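Cellulase (Uncultured bacterium, PDB 6XSO) probably hydrolyses beta-1,4-glucan chains internally as a broad-specificity GH5_4 endoglucanase, with activity toward cellulose and likely xylan-type substrates. Local coordinates at residues Q267-P272 and I306-T311; R287-G292 and D333-Q338. One frame throughout, in Å; residues are numbered along the deposited sequence. Where two conformers were deposited one is given.

In the fold
Both contacts belong to one quarter of an eight-stranded (beta/alpha)8 barrel. The centre of interaction 1, which pairs strands 264-270 and 304-309, lies about 9 Å from the centre of the chain; that of interaction 2, which packs helix 279-298, linking those strands, against helix 325-341, which follows the second, lies about 18 Å from it. Backbone hydrogen bonds and buried polar side chains dominate interaction 1, whereas interaction 2 has an apolar inner side and a polar outer side where R287, D334 and Q338 meet around a water. The two layers meet directly: I306 CD1 is 3.7 Å from M290 CE, and the W309 ring stacks on F335, its CE3 3.5 Å from F335 CD2.

Interaction 1: residues Q267-P272 and I306-T311; sequences QVHAYP and IGEWST
V268 to A270 run parallel to I306 to W309, as G307 N donates to V268 O (2.9 Å) and A270 N to E308 O (2.9 Å). They are the sixth and seventh strands of the (beta/alpha)8 barrel, joined through helix 279-298 as a beta-alpha-beta unit. V268, A270, I306 and W309 share the face turned to the outer helices, where A270 CB meets I306 CG2 at 4.1 Å. H269 and E308 lie on the other face. There E308 CG stands anti to the carbonyl carbon (chi1 -59°), which brings it over the centre of the H269 ring, 3.6 Å from the centroid, in a CH-pi contact, and the carboxylate stacks on the imidazole with the planes 16° apart. The ring is held at both nitrogens: NE2 donates in the ring plane to Q267 OE1 (2.8 Å), while ND1 bonds to E175. An alanine at H269 would probably leave Q267 OE1 without this donor and open a gap beneath the side chain of E308. E175, just beyond the C-terminal end of the fourth strand, and E308, near that of the seventh, are placed consistently with the acid/base and nucleophile of GH5 enzymes. R80 forms a salt bridge with E308 OE2; Y271 OH donates to E308 OE1 at 2.7 Å, on its anti side and 26° out of the carboxylate plane.

Interaction 2: residues R287-G292 and D333-Q338; sequences RDLMNG and DDFVAQ
Q338, which reaches across to R287, has its amide nitrogen NE2 gripped by two residues: it donates to D334 OD2 at 2.7 Å on the syn side of the carboxylate, with a weak second bond to D334 OD1, and is also hydrogen-bonded to R283 O. These bonds hold the amide between two outer helices of the (beta/alpha)8 barrel, 279-298 and 325-341, whose short segments run 20° from parallel with axes 10.6 Å apart. The fixed amide in turn offers a flat surface to R287. The arginine crosses the glutamine side chain at about a right angle, yet the planes of guanidinium and amide are only 8° apart, with Q338 NE2 over one face of the guanidinium. The R287 chain bends at chi3 (-26°), which places NE off the extended course, and the guanidinium beyond it lies over the Q338 amide. Q338 OE1 comes to 3.2 Å from R287 CA; its approach to NH1 has too poor an angle to count as a hydrogen bond. The arginine instead reaches the neighbouring helix through water 1, which lies in the guanidinium plane, accepts from R287 NH2 at 2.7 Å and donates to D334 OD1 at 2.7 Å. This bridge links opposite charges that do not touch directly.

Inward of these polar groups the contact becomes apolar. M290 CG packs against Q338 CB at 4.1 Å, and the methionine chain, bent at chi2, crosses F335 at about a right angle. Its methyl CE forms a CH-pi contact 4.1 Å from the centroid of the F335 ring, offset toward the rim, while W309 stacks on the opposite face. L289 CD2 approaches the same ring obliquely, 3.6 Å from F335 CE1.

Interaction 1: residues Q267-P272 and I306-T311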
# COMPACT_ATOMS: atom_id res chain seq x y z
N GLN A 267 2.80 6.76 -2.87
CA GLN A 267 3.29 5.62 -2.11
C GLN A 267 4.39 4.86 -2.84
O GLN A 267 4.31 4.63 -4.05
CB GLN A 267 2.13 4.66 -1.75
CG GLN A 267 2.60 3.30 -1.21
CD GLN A 267 1.50 2.36 -0.75
OE1 GLN A 267 1.76 1.19 -0.46
NE2 GLN A 267 0.27 2.85 -0.65
N VAL A 268 5.39 4.47 -2.06
CA VAL A 268 6.46 3.58 -2.46
C VAL A 268 6.59 2.50 -1.38
O VAL A 268 6.04 2.61 -0.29
CB VAL A 268 7.79 4.32 -2.61
CG1 VAL A 268 7.65 5.49 -3.59
CG2 VAL A 268 8.30 4.83 -1.25
N HIS A 269 7.33 1.44 -1.73
CA HIS A 269 7.69 0.38 -0.78
C HIS A 269 9.20 0.37 -0.62
O HIS A 269 9.94 0.86 -1.47
CB HIS A 269 7.19 -0.97 -1.28
CG HIS A 269 5.70 -1.03 -1.43
ND1 HIS A 269 5.06 -2.01 -2.15
CD2 HIS A 269 4.74 -0.21 -0.96
CE1 HIS A 269 3.75 -1.80 -2.11
NE2 HIS A 269 3.53 -0.70 -1.42
N ALA A 270 9.67 -0.17 0.52
CA ALA A 270 11.11 -0.19 0.77
C ALA A 270 11.48 -1.42 1.59
O ALA A 270 11.00 -1.59 2.72
CB ALA A 270 11.55 1.06 1.53
N TYR A 271 12.39 -2.23 1.05
CA TYR A 271 12.94 -3.39 1.75
C TYR A 271 14.46 -3.32 1.65
O TYR A 271 15.09 -4.09 0.92
CB TYR A 271 12.40 -4.67 1.14
CG TYR A 271 10.91 -4.87 1.35
CD1 TYR A 271 10.44 -5.62 2.41
CD2 TYR A 271 9.97 -4.36 0.46
CE1 TYR A 271 9.08 -5.85 2.59
CE2 TYR A 271 8.63 -4.57 0.63
CZ TYR A 271 8.18 -5.33 1.68
OH TYR A 271 6.84 -5.59 1.86
N PRO A 272 15.07 -2.40 2.39
CA PRO A 272 16.52 -2.19 2.24
C PRO A 272 17.32 -3.40 2.69
O PRO A 272 16.93 -4.14 3.60
CB PRO A 272 16.80 -1.00 3.17
CG PRO A 272 15.49 -0.37 3.43
CD PRO A 272 14.44 -1.43 3.29
N ILE A 306 5.33 5.21 2.87
CA ILE A 306 6.09 3.98 2.62
C ILE A 306 5.15 2.86 3.08
O ILE A 306 5.05 2.52 4.27
CB ILE A 306 7.45 4.00 3.33
CG1 ILE A 306 8.29 5.17 2.80
CG2 ILE A 306 8.16 2.67 3.13
CD1 ILE A 306 9.61 5.34 3.58
N GLY A 307 4.37 2.35 2.12
CA GLY A 307 3.24 1.50 2.45
C GLY A 307 3.59 0.07 2.74
O GLY A 307 2.71 -0.68 3.18
N GLU A 308 4.82 -0.33 2.46
CA GLU A 308 5.36 -1.59 2.93
C GLU A 308 6.82 -1.38 3.22
O GLU A 308 7.53 -0.76 2.42
CB GLU A 308 5.30 -2.72 1.88
CG GLU A 308 3.92 -3.05 1.37
CD GLU A 308 3.91 -4.14 0.32
OE1 GLU A 308 4.95 -4.83 0.14
OE2 GLU A 308 2.83 -4.33 -0.29
N TRP A 309 7.29 -1.90 4.36
CA TRP A 309 8.72 -1.99 4.60
C TRP A 309 9.04 -3.15 5.53
O TRP A 309 8.18 -3.65 6.27
CB TRP A 309 9.30 -0.70 5.18
CG TRP A 309 8.84 -0.40 6.60
CD1 TRP A 309 7.58 -0.02 6.99
CD2 TRP A 309 9.62 -0.46 7.80
NE1 TRP A 309 7.53 0.17 8.36
CE2 TRP A 309 8.77 -0.09 8.87
CE3 TRP A 309 10.95 -0.78 8.08
CZ2 TRP A 309 9.21 -0.04 10.19
CZ3 TRP A 309 11.39 -0.71 9.39
CH2 TRP A 309 10.52 -0.34 10.43
N SER A 310 10.30 -3.55 5.46
CA SER A 310 10.98 -4.52 6.33
C SER A 310 12.42 -4.48 5.79
O SER A 310 12.84 -3.47 5.21
CB SER A 310 10.34 -5.89 6.31
OG SER A 310 11.03 -6.72 7.25
N THR A 311 13.18 -5.55 5.95
CA THR A 311 14.49 -5.63 5.32
C THR A 311 14.43 -6.57 4.13
O THR A 311 13.42 -7.25 3.90
CB THR A 311 15.57 -6.14 6.29
OG1 THR A 311 15.27 -7.50 6.62
CG2 THR A 311 15.61 -5.28 7.53

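Interaction 2: residues R287-G292 and D333-Q338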
# COMPACT_ATOMS: atom_id res chain seq x y z
N ARG A 287 19.01 7.56 4.67
CA ARG A 287 19.01 8.99 4.36
C ARG A 287 18.90 9.22 2.86
O ARG A 287 18.18 10.12 2.41
CB ARG A 287 20.27 9.65 4.92
CG ARG A 287 20.18 11.17 4.98
CD ARG A 287 21.33 11.80 5.80
NE ARG A 287 21.86 10.87 6.80
CZ ARG A 287 21.29 10.59 7.98
NH1 ARG A 287 20.15 11.17 8.33
NH2 ARG A 287 21.87 9.72 8.79
N ASP A 288 19.58 8.39 2.06
CA ASP A 288 19.50 8.54 0.61
C ASP A 288 18.10 8.23 0.10
O ASP A 288 17.57 8.96 -0.75
CB ASP A 288 20.52 7.61 -0.05
CG ASP A 288 20.36 7.54 -1.56
OD1 ASP A 288 20.69 8.54 -2.23
OD2 ASP A 288 19.91 6.49 -2.09
N LEU A 289 17.49 7.16 0.61
CA LEU A 289 16.11 6.83 0.27
C LEU A 289 15.19 8.00 0.59
O LEU A 289 14.40 8.44 -0.26
CB LEU A 289 15.67 5.59 1.04
CG LEU A 289 14.17 5.31 1.17
CD1 LEU A 289 13.59 4.94 -0.18
CD2 LEU A 289 13.86 4.20 2.16
N MET A 290 15.28 8.53 1.80
CA MET A 290 14.38 9.61 2.19
C MET A 290 14.65 10.86 1.37
O MET A 290 13.71 11.59 1.04
CB MET A 290 14.53 9.90 3.68
CG MET A 290 14.21 8.73 4.60
SD MET A 290 12.50 8.19 4.47
CE MET A 290 12.54 6.65 5.41
N ASN A 291 15.92 11.12 1.03
CA ASN A 291 16.26 12.31 0.25
C ASN A 291 15.55 12.31 -1.10
O ASN A 291 15.05 13.35 -1.55
CB ASN A 291 17.78 12.43 0.06
CG ASN A 291 18.52 12.98 1.29
OD1 ASN A 291 17.93 13.58 2.20
ND2 ASN A 291 19.84 12.77 1.32
N GLY A 292 15.49 11.15 -1.77
CA GLY A 292 14.82 11.09 -3.05
C GLY A 292 13.33 11.35 -2.94
O GLY A 292 12.75 12.06 -3.76
N ASP A 333 14.79 1.60 14.34
CA ASP A 333 14.80 2.86 15.07
C ASP A 333 15.04 4.03 14.13
O ASP A 333 14.35 5.06 14.18
CB ASP A 333 15.93 2.85 16.11
CG ASP A 333 15.66 1.95 17.30
OD1 ASP A 333 14.55 1.42 17.45
OD2 ASP A 333 16.60 1.78 18.12
N ASP A 334 16.07 3.91 13.29
CA ASP A 334 16.48 5.02 12.43
C ASP A 334 15.52 5.23 11.26
O ASP A 334 15.27 6.37 10.86
CB ASP A 334 17.91 4.79 11.95
CG ASP A 334 18.38 5.86 10.98
OD1 ASP A 334 18.72 6.97 11.47
OD2 ASP A 334 18.39 5.58 9.76
N PHE A 335 15.02 4.14 10.68
CA PHE A 335 14.10 4.24 9.54
C PHE A 335 12.83 4.96 9.94
O PHE A 335 12.40 5.92 9.28
CB PHE A 335 13.79 2.82 9.05
CG PHE A 335 13.03 2.76 7.75
CD1 PHE A 335 13.71 2.75 6.55
CD2 PHE A 335 11.65 2.67 7.74
CE1 PHE A 335 13.02 2.67 5.36
CE2 PHE A 335 10.96 2.57 6.54
CZ PHE A 335 11.64 2.60 5.36
N VAL A 336 12.24 4.56 11.07
CA VAL A 336 11.03 5.22 11.55
C VAL A 336 11.31 6.67 11.87
O VAL A 336 10.51 7.55 11.55
CB VAL A 336 10.45 4.45 12.75
CG1 VAL A 336 9.34 5.24 13.43
CG2 VAL A 336 9.90 3.09 12.27
N ALA A 337 12.45 6.95 12.52
CA ALA A 337 12.78 8.32 12.91
C ALA A 337 13.01 9.20 11.68
O ALA A 337 12.53 10.34 11.64
CB ALA A 337 14.03 8.33 13.78
N GLN A 338 13.77 8.70 10.70
CA GLN A 338 14.03 9.54 9.53
C GLN A 338 12.73 9.82 8.77
O GLN A 338 12.50 10.94 8.30
CB GLN A 338 15.09 8.91 8.62
CG GLN A 338 16.50 8.88 9.19
CD GLN A 338 17.55 8.79 8.10
OE1 GLN A 338 17.53 9.55 7.13
NE2 GLN A 338 18.48 7.85 8.25
O HOH W 1 20.40 8.97 10.87